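Local coordinates for protein leucine aminopeptidase 2, chloroplastic (Streptomyces sp. BC16019, PDB 5LHJ) that takes part in the maturation of bottromycin as a manganese-binding M17-family aminopeptidase, presumably removing unsubstituted N-terminal amino acids from peptides, at residues F93-A98 with P473-P478; A130-A135 with E169-A174; G134-L139 with A176-R181; A288-A293 with F484-L489. All blocks are in the same frame, centred on the assembly; numbering follows the deposited sequence.

Overall arrangement
The four contacts trace a path from the N-terminal domain into the catalytic domain. Contacts 2 and 3 are successive levels of one helix pair, 124-139 against 164-185, with centres about 8 Å apart. Contact 1 brings a catalytic-domain turn onto the neighbouring helix 90-102; its centre is about 11 Å from that of contact 2 and 10 Å from that of contact 3. R94 joins contacts 1 and 2 through E133, and R181 joins contacts 1 and 3 through E476. Contact 4 lies deeper, about 12 Å from contact 3 between centres, and is nearest the metal site: the side chain of V291 is about 8 Å from that of K261, a manganese ligand without metal here.

Contact 1: residues F93-A98 with P473-P478; sequences FRAAAA and PYAEVP
One side of helix 90-102, at A95 and A98, rests against a type II' beta turn running from Y474 to V477, the CA atoms of A95 and A475 being 4.9 Å apart. Reciprocal backbone bonds between Y474 and V477 close the turn and leave A475 and E476 at its corner, next to the helix. The methyls of A95 and A475 meet at 4.2 Å between their CB atoms. A98 CB packs more tightly, 3.7 Å from E476 CA, and also touches A475 O and E476 CB. E476 holds CG between the backbone N and the carbonyl carbon (chi1 75°), and a bend at chi2 (-80°) brings CD to the R94 side. The two long side chains cross obliquely, with R94 CD 3.6 Å from E476 OE2 and the guanidinium and carboxylate planes 39° apart. A water bridges them, accepting from R94 NH1 at 2.8 Å in the guanidinium plane and donating to E476 OE2 at 2.9 Å. R94 NE makes its salt bridge with E133 of helix 124-139. Direct contact is thus van der Waals packing on A475 and E476; R94 and E476 are linked by water, not a salt bridge, though their opposite charges probably still attract.

Contact 2: residues A130-A135 with E169-A174; sequences AVAEGA and EGLAAA
E133 meets A173 through its flat carboxylate: the CB methyl of A173 stands off the carboxylate plane, 3.9 Å from E133 OE2. A water donates to this same OE2 at 2.7 Å and makes a weak second bond to E169 O, so one carboxylate oxygen is tied loosely to the opposite helix. The other oxygen, OE1, is held by R94, with R487 offering a long, weak ion pair as well. The first torsion sets E133 CG anti to the carbonyl carbon (chi1 -76°), and CG lies across G170, 3.3 Å from G170 O and also close to G170 CA. With no side chain at G170, the backbones of helices 124-139 and 164-185 come close, their local axes 7.4 Å apart at a crossing angle of -32°, both running in the same general direction. Helix 124-139 belongs to the alpha/beta N-terminal domain and uses its other side, at V131 and A135, to pack on strands 109-112 and 156-159, while helix 164-185 leads on into the catalytic domain. A174 CB sits 3.7 Å from E133 O. The CB of L171 points away from helix 124-139, but its CD2 branch touches A132 CB at 4.0 Å and lies beside A132 O.

Contact 3: residues G134-L139 with A176-R181; sequences GAVLGL and ATCLAR
L137 and R181 join two near-parallel helices, 124-139 of the N-terminal domain and 164-185 leading into the catalytic domain, where their local axes are 10.1 Å apart and diverge by 19°. At this separation the contact is made by side chains reaching across, R181 the longest. R181 NH1 donates to L137 O at 3.0 Å with an N-H...O angle of 154°; it arrives in the carbonyl plane on a lone pair, and the oxygen lies close to the guanidinium plane. The same leucine also meets the group from above, its CD2 branch standing 3.6 Å over one guanidinium face, offset toward the rim near NH2. Carbonyl at the edge and methyl on the face thus come from a single residue, whose side chain crosses that of R181 at about a right angle.

The same CD2 also touches T177 CG2 at 3.7 Å, these two side chains again crossing at about a right angle. C178 SG lies 4.1 Å from both L137 CD2 and V136 CG1.

Outside this shell, the rotation of the guanidinium is fixed by two further carbonyls: NH2 donates to E476 O in the turn 474-477, and NE to T482 O. The arginine therefore gathers three backbone oxygens, one from helix 124-139 and two from the 476-482 region. T177 OG1 is held in turn by A173 O and R487 NE. Its first torsion (chi1 -58°) puts OG1 anti to the carbonyl carbon and leaves CG2 anti to the backbone N, where that methyl reaches L137 CD2.

Contact 4: residues A288-A293 with F484-L489; sequences AAAVVA and FAVRTL
The 2.9 Å backbone bond from L489 N to A485 O closes the first turn of helix 486-498, and A290 packs against both of its residues. This is helix-on-helix packing inside the alpha/beta catalytic domain: the start of helix 486-498 lies on helix 286-301, which in turn covers strand 306-316 through A288, V291 and V292 at L311. A485 occupies the N-cap with a positive phi of 88°, and its N is bonded to E409 OE2. The centre of the contact is A290, whose CA is 4.8 Å from that of V486. V486 CG2, anti to the carbonyl carbon, lies 3.6 Å from A290 CA and also touches A293 CB at 3.8 Å, so this one methyl spans two residues a helical turn apart. A290 CB itself points into the other segment and rests 3.9 Å from F484 O. Helix 164-185 closes on V486 through A176, T177 and A180, so V486 sits between helices 286-301 and 164-185. Two residues before A290, the backbone of A288 is hydrogen-bonded to that of K261, a manganese ligand; no metal is bound in this chain. Farther on, L489 sends its CD1 methyl to within 3.8 Å of A290 O.

Contact 1: residues F93-A98 with P473-P478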
# COMPACT_ATOMS: atom_id res chain seq x y z
N PHE A 93 36.41 22.74 14.49
CA PHE A 93 37.22 23.53 13.55
C PHE A 93 36.86 23.27 12.09
O PHE A 93 36.83 24.19 11.28
CB PHE A 93 38.72 23.29 13.80
CG PHE A 93 39.21 24.00 15.02
CD1 PHE A 93 39.15 23.39 16.27
CD2 PHE A 93 39.67 25.31 14.95
CE1 PHE A 93 39.56 24.06 17.41
CE2 PHE A 93 40.09 25.99 16.08
CZ PHE A 93 40.03 25.36 17.32
N ARG A 94 36.56 22.02 11.77
CA ARG A 94 36.17 21.65 10.42
C ARG A 94 34.86 22.36 10.06
O ARG A 94 34.75 23.00 9.01
CB ARG A 94 36.04 20.11 10.33
CG ARG A 94 36.18 19.55 8.94
CD ARG A 94 36.09 18.04 8.92
NE ARG A 94 37.30 17.37 9.42
CZ ARG A 94 37.41 16.73 10.59
NH1 ARG A 94 36.40 16.62 11.47
NH2 ARG A 94 38.57 16.16 10.88
N ALA A 95 33.89 22.28 10.96
CA ALA A 95 32.59 22.95 10.78
C ALA A 95 32.69 24.48 10.72
O ALA A 95 32.00 25.12 9.93
CB ALA A 95 31.61 22.53 11.87
N ALA A 96 33.53 25.08 11.58
CA ALA A 96 33.74 26.54 11.56
C ALA A 96 34.36 27.02 10.26
O ALA A 96 34.00 28.08 9.76
CB ALA A 96 34.59 26.99 12.75
N ALA A 97 35.29 26.24 9.70
CA ALA A 97 35.91 26.59 8.43
C ALA A 97 34.88 26.54 7.30
O ALA A 97 34.86 27.41 6.43
CB ALA A 97 37.08 25.67 8.13
N ALA A 98 34.03 25.52 7.31
CA ALA A 98 32.98 25.42 6.28
C ALA A 98 31.98 26.58 6.38
O ALA A 98 31.59 27.15 5.36
CB ALA A 98 32.26 24.08 6.37
N PRO A 473 21.96 20.67 3.45
CA PRO A 473 23.37 20.77 3.80
C PRO A 473 23.54 21.17 5.25
O PRO A 473 22.67 21.85 5.81
CB PRO A 473 23.90 21.88 2.89
CG PRO A 473 22.70 22.69 2.54
CD PRO A 473 21.56 21.73 2.50
N TYR A 474 24.63 20.73 5.85
CA TYR A 474 24.94 21.10 7.23
C TYR A 474 26.44 20.96 7.43
O TYR A 474 27.07 20.04 6.88
CB TYR A 474 24.21 20.18 8.20
CG TYR A 474 24.59 18.76 7.98
CD1 TYR A 474 24.01 18.01 6.96
CD2 TYR A 474 25.60 18.16 8.73
CE1 TYR A 474 24.40 16.71 6.71
CE2 TYR A 474 26.00 16.87 8.48
CZ TYR A 474 25.38 16.15 7.48
OH TYR A 474 25.75 14.86 7.22
N ALA A 475 27.00 21.85 8.23
CA ALA A 475 28.43 21.82 8.52
C ALA A 475 29.20 21.72 7.19
O ALA A 475 28.90 22.47 6.26
CB ALA A 475 28.73 20.70 9.49
N GLU A 476 30.14 20.79 7.07
CA GLU A 476 30.97 20.69 5.86
C GLU A 476 30.36 19.75 4.80
O GLU A 476 31.04 19.44 3.81
CB GLU A 476 32.39 20.24 6.23
CG GLU A 476 32.59 18.78 6.61
CD GLU A 476 32.21 18.43 8.03
OE1 GLU A 476 31.50 19.22 8.69
OE2 GLU A 476 32.61 17.35 8.49
N VAL A 477 29.11 19.32 4.99
CA VAL A 477 28.48 18.32 4.13
C VAL A 477 27.37 18.93 3.27
O VAL A 477 26.42 19.54 3.79
CB VAL A 477 27.92 17.14 4.95
CG1 VAL A 477 27.43 16.02 4.01
CG2 VAL A 477 28.99 16.59 5.89
N PRO A 478 27.46 18.76 1.93
CA PRO A 478 26.48 19.32 1.00
C PRO A 478 25.27 18.42 0.88
O PRO A 478 25.29 17.28 1.36
CB PRO A 478 27.23 19.31 -0.33
CG PRO A 478 28.06 18.09 -0.24
CD PRO A 478 28.51 18.03 1.20
O HOH W 1 33.65 17.06 11.15

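Contact 2: residues A130-A135 with E169-A174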
# COMPACT_ATOMS: atom_id res chain seq x y z
N ALA A 130 42.17 20.25 10.17
CA ALA A 130 40.71 20.35 10.17
C ALA A 130 40.19 21.60 9.46
O ALA A 130 39.21 21.54 8.71
CB ALA A 130 40.16 20.28 11.59
N VAL A 131 40.83 22.75 9.69
CA VAL A 131 40.45 23.99 9.03
C VAL A 131 40.65 23.88 7.52
O VAL A 131 39.78 24.29 6.75
CB VAL A 131 41.20 25.20 9.62
CG1 VAL A 131 40.98 26.46 8.79
CG2 VAL A 131 40.75 25.45 11.06
N ALA A 132 41.78 23.33 7.09
CA ALA A 132 42.03 23.14 5.66
C ALA A 132 40.97 22.23 5.03
O ALA A 132 40.45 22.54 3.94
CB ALA A 132 43.42 22.56 5.43
N GLU A 133 40.64 21.14 5.71
CA GLU A 133 39.60 20.22 5.23
C GLU A 133 38.26 20.90 5.12
O GLU A 133 37.57 20.79 4.10
CB GLU A 133 39.45 19.01 6.16
CG GLU A 133 40.54 17.98 6.02
CD GLU A 133 40.34 16.75 6.89
OE1 GLU A 133 39.20 16.52 7.39
OE2 GLU A 133 41.32 15.98 7.03
N GLY A 134 37.87 21.60 6.18
CA GLY A 134 36.54 22.24 6.23
C GLY A 134 36.36 23.30 5.16
O GLY A 134 35.26 23.47 4.63
N ALA A 135 37.45 24.01 4.86
CA ALA A 135 37.43 25.05 3.83
C ALA A 135 37.13 24.46 2.45
O ALA A 135 36.26 24.96 1.74
CB ALA A 135 38.75 25.79 3.80
N GLU A 169 48.13 18.04 4.19
CA GLU A 169 47.44 16.77 4.46
C GLU A 169 45.92 16.95 4.40
O GLU A 169 45.21 16.15 3.78
CB GLU A 169 47.80 16.20 5.86
CG GLU A 169 49.18 15.57 6.00
CD GLU A 169 49.54 15.22 7.45
OE1 GLU A 169 48.65 15.24 8.35
OE2 GLU A 169 50.74 14.94 7.70
N GLY A 170 45.42 18.02 5.03
CA GLY A 170 43.99 18.31 5.04
C GLY A 170 43.43 18.64 3.67
O GLY A 170 42.37 18.15 3.29
N LEU A 171 44.13 19.49 2.93
CA LEU A 171 43.71 19.81 1.56
C LEU A 171 43.62 18.56 0.70
O LEU A 171 42.64 18.37 -0.03
CB LEU A 171 44.64 20.85 0.90
CG LEU A 171 44.71 22.26 1.51
CD1 LEU A 171 45.78 23.09 0.80
CD2 LEU A 171 43.39 23.03 1.50
N ALA A 172 44.60 17.68 0.82
CA ALA A 172 44.62 16.47 0.01
C ALA A 172 43.49 15.50 0.37
O ALA A 172 42.86 14.93 -0.53
CB ALA A 172 45.97 15.79 0.13
N ALA A 173 43.22 15.34 1.66
CA ALA A 173 42.11 14.49 2.10
C ALA A 173 40.76 15.04 1.62
O ALA A 173 39.90 14.28 1.16
CB ALA A 173 42.11 14.33 3.62
N ALA A 174 40.61 16.36 1.70
CA ALA A 174 39.37 17.01 1.27
C ALA A 174 39.20 16.99 -0.24
O ALA A 174 38.08 16.78 -0.73
CB ALA A 174 39.30 18.43 1.78
O HOH W 2 43.76 14.91 6.40

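Contact 3: residues G134-L139 with A176-R181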
# COMPACT_ATOMS: atom_id res chain seq x y z
N GLY A 134 37.87 21.60 6.18
CA GLY A 134 36.54 22.24 6.23
C GLY A 134 36.36 23.30 5.16
O GLY A 134 35.26 23.47 4.63
N ALA A 135 37.45 24.01 4.86
CA ALA A 135 37.43 25.05 3.83
C ALA A 135 37.13 24.46 2.45
O ALA A 135 36.26 24.96 1.74
CB ALA A 135 38.75 25.79 3.80
N VAL A 136 37.86 23.41 2.08
CA VAL A 136 37.65 22.75 0.79
C VAL A 136 36.27 22.09 0.74
O VAL A 136 35.52 22.25 -0.24
CB VAL A 136 38.75 21.71 0.49
CG1 VAL A 136 38.45 20.92 -0.78
CG2 VAL A 136 40.10 22.40 0.40
N LEU A 137 35.93 21.35 1.79
CA LEU A 137 34.64 20.65 1.84
C LEU A 137 33.45 21.62 1.81
O LEU A 137 32.42 21.33 1.18
CB LEU A 137 34.57 19.75 3.08
CG LEU A 137 35.58 18.61 3.11
CD1 LEU A 137 35.49 17.91 4.46
CD2 LEU A 137 35.39 17.65 1.96
N GLY A 138 33.59 22.77 2.48
CA GLY A 138 32.54 23.79 2.52
C GLY A 138 32.37 24.60 1.25
O GLY A 138 31.26 25.12 0.99
N LEU A 139 33.44 24.71 0.46
CA LEU A 139 33.40 25.40 -0.83
C LEU A 139 32.87 24.55 -1.98
O LEU A 139 32.55 25.08 -3.05
CB LEU A 139 34.78 25.89 -1.23
CG LEU A 139 35.22 27.19 -0.58
CD1 LEU A 139 36.68 27.45 -0.94
CD2 LEU A 139 34.31 28.35 -1.02
N ALA A 176 40.34 14.64 -2.20
CA ALA A 176 39.94 13.24 -2.48
C ALA A 176 38.45 13.05 -2.17
O ALA A 176 37.72 12.43 -2.94
CB ALA A 176 40.78 12.28 -1.66
N THR A 177 37.99 13.60 -1.05
CA THR A 177 36.57 13.53 -0.70
C THR A 177 35.71 14.16 -1.80
O THR A 177 34.69 13.60 -2.21
CB THR A 177 36.29 14.20 0.66
OG1 THR A 177 37.08 13.57 1.68
CG2 THR A 177 34.83 14.09 1.06
N CYS A 178 36.13 15.32 -2.31
CA CYS A 178 35.37 16.01 -3.35
C CYS A 178 35.37 15.27 -4.70
O CYS A 178 34.41 15.37 -5.47
CB CYS A 178 35.86 17.46 -3.48
SG CYS A 178 35.45 18.50 -2.04
N LEU A 179 36.44 14.53 -4.99
CA LEU A 179 36.47 13.63 -6.15
C LEU A 179 35.35 12.59 -6.02
O LEU A 179 34.58 12.35 -6.96
CB LEU A 179 37.82 12.93 -6.28
CG LEU A 179 37.94 11.77 -7.27
CD1 LEU A 179 37.57 12.23 -8.68
CD2 LEU A 179 39.34 11.20 -7.22
N ALA A 180 35.26 11.96 -4.85
CA ALA A 180 34.18 10.99 -4.61
C ALA A 180 32.80 11.66 -4.74
O ALA A 180 31.90 11.07 -5.33
CB ALA A 180 34.34 10.32 -3.27
N ARG A 181 32.65 12.88 -4.20
CA ARG A 181 31.38 13.62 -4.34
C ARG A 181 31.00 13.83 -5.81
O ARG A 181 29.86 13.62 -6.21
CB ARG A 181 31.44 14.98 -3.64
CG ARG A 181 31.55 14.92 -2.13
CD ARG A 181 31.65 16.31 -1.52
NE ARG A 181 31.69 16.28 -0.06
CZ ARG A 181 31.78 17.36 0.72
NH1 ARG A 181 31.88 18.58 0.17
NH2 ARG A 181 31.77 17.24 2.04

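Contact 4: residues A288-A293 with F484-L489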
# COMPACT_ATOMS: atom_id res chain seq x y z
N ALA A 288 32.70 2.30 -4.41
CA ALA A 288 33.74 2.40 -5.44
C ALA A 288 34.33 3.81 -5.49
O ALA A 288 35.55 3.97 -5.61
CB ALA A 288 33.20 2.00 -6.81
N ALA A 289 33.48 4.84 -5.39
CA ALA A 289 33.95 6.22 -5.36
C ALA A 289 34.90 6.47 -4.19
O ALA A 289 35.93 7.14 -4.36
CB ALA A 289 32.79 7.21 -5.30
N ALA A 290 34.55 5.97 -3.02
CA ALA A 290 35.37 6.16 -1.82
C ALA A 290 36.73 5.46 -1.95
O ALA A 290 37.77 6.04 -1.60
CB ALA A 290 34.65 5.66 -0.58
N VAL A 291 36.72 4.26 -2.50
CA VAL A 291 37.94 3.48 -2.69
C VAL A 291 38.86 4.14 -3.72
O VAL A 291 40.07 4.29 -3.47
CB VAL A 291 37.63 2.01 -3.06
CG1 VAL A 291 38.89 1.24 -3.50
CG2 VAL A 291 36.98 1.29 -1.88
N VAL A 292 38.29 4.54 -4.85
CA VAL A 292 39.08 5.21 -5.89
C VAL A 292 39.72 6.49 -5.34
O VAL A 292 40.92 6.74 -5.54
CB VAL A 292 38.22 5.53 -7.14
CG1 VAL A 292 38.94 6.46 -8.10
CG2 VAL A 292 37.81 4.24 -7.84
N ALA A 293 38.92 7.29 -4.65
CA ALA A 293 39.39 8.56 -4.12
C ALA A 293 40.50 8.37 -3.08
O ALA A 293 41.52 9.07 -3.13
CB ALA A 293 38.23 9.38 -3.54
N PHE A 484 31.42 10.23 1.71
CA PHE A 484 31.54 9.54 2.99
C PHE A 484 32.46 8.32 2.88
O PHE A 484 32.40 7.59 1.89
CB PHE A 484 30.16 9.09 3.49
CG PHE A 484 30.17 8.56 4.90
CD1 PHE A 484 30.07 9.42 5.97
CD2 PHE A 484 30.24 7.19 5.14
CE1 PHE A 484 30.05 8.94 7.27
CE2 PHE A 484 30.23 6.70 6.44
CZ PHE A 484 30.13 7.59 7.51
N ALA A 485 33.31 8.17 3.90
CA ALA A 485 34.28 7.08 4.10
C ALA A 485 35.65 7.30 3.46
O ALA A 485 36.60 6.60 3.81
CB ALA A 485 33.71 5.71 3.71
N VAL A 486 35.79 8.29 2.57
CA VAL A 486 37.10 8.60 1.99
C VAL A 486 38.11 8.92 3.10
O VAL A 486 39.19 8.33 3.17
CB VAL A 486 37.05 9.75 0.97
CG1 VAL A 486 38.45 10.18 0.54
CG2 VAL A 486 36.24 9.34 -0.26
N ARG A 487 37.74 9.84 3.98
CA ARG A 487 38.66 10.26 5.01
C ARG A 487 38.88 9.20 6.10
O ARG A 487 40.00 9.06 6.60
CB ARG A 487 38.25 11.62 5.57
CG ARG A 487 38.64 12.72 4.58
CD ARG A 487 38.15 14.08 4.99
NE ARG A 487 36.71 14.08 4.80
CZ ARG A 487 35.78 14.37 5.70
NH1 ARG A 487 36.08 14.81 6.92
NH2 ARG A 487 34.51 14.27 5.33
N THR A 488 37.85 8.42 6.42
CA THR A 488 38.03 7.25 7.29
C THR A 488 39.03 6.24 6.69
O THR A 488 39.92 5.76 7.39
CB THR A 488 36.69 6.55 7.62
OG1 THR A 488 35.87 7.45 8.36
CG2 THR A 488 36.91 5.29 8.44
N LEU A 489 38.90 5.95 5.40
CA LEU A 489 39.82 5.04 4.73
C LEU A 489 41.26 5.56 4.78
O LEU A 489 42.18 4.82 5.10
CB LEU A 489 39.43 4.79 3.28
CG LEU A 489 38.22 3.89 3.00
CD1 LEU A 489 37.97 3.90 1.51
CD2 LEU A 489 38.39 2.47 3.52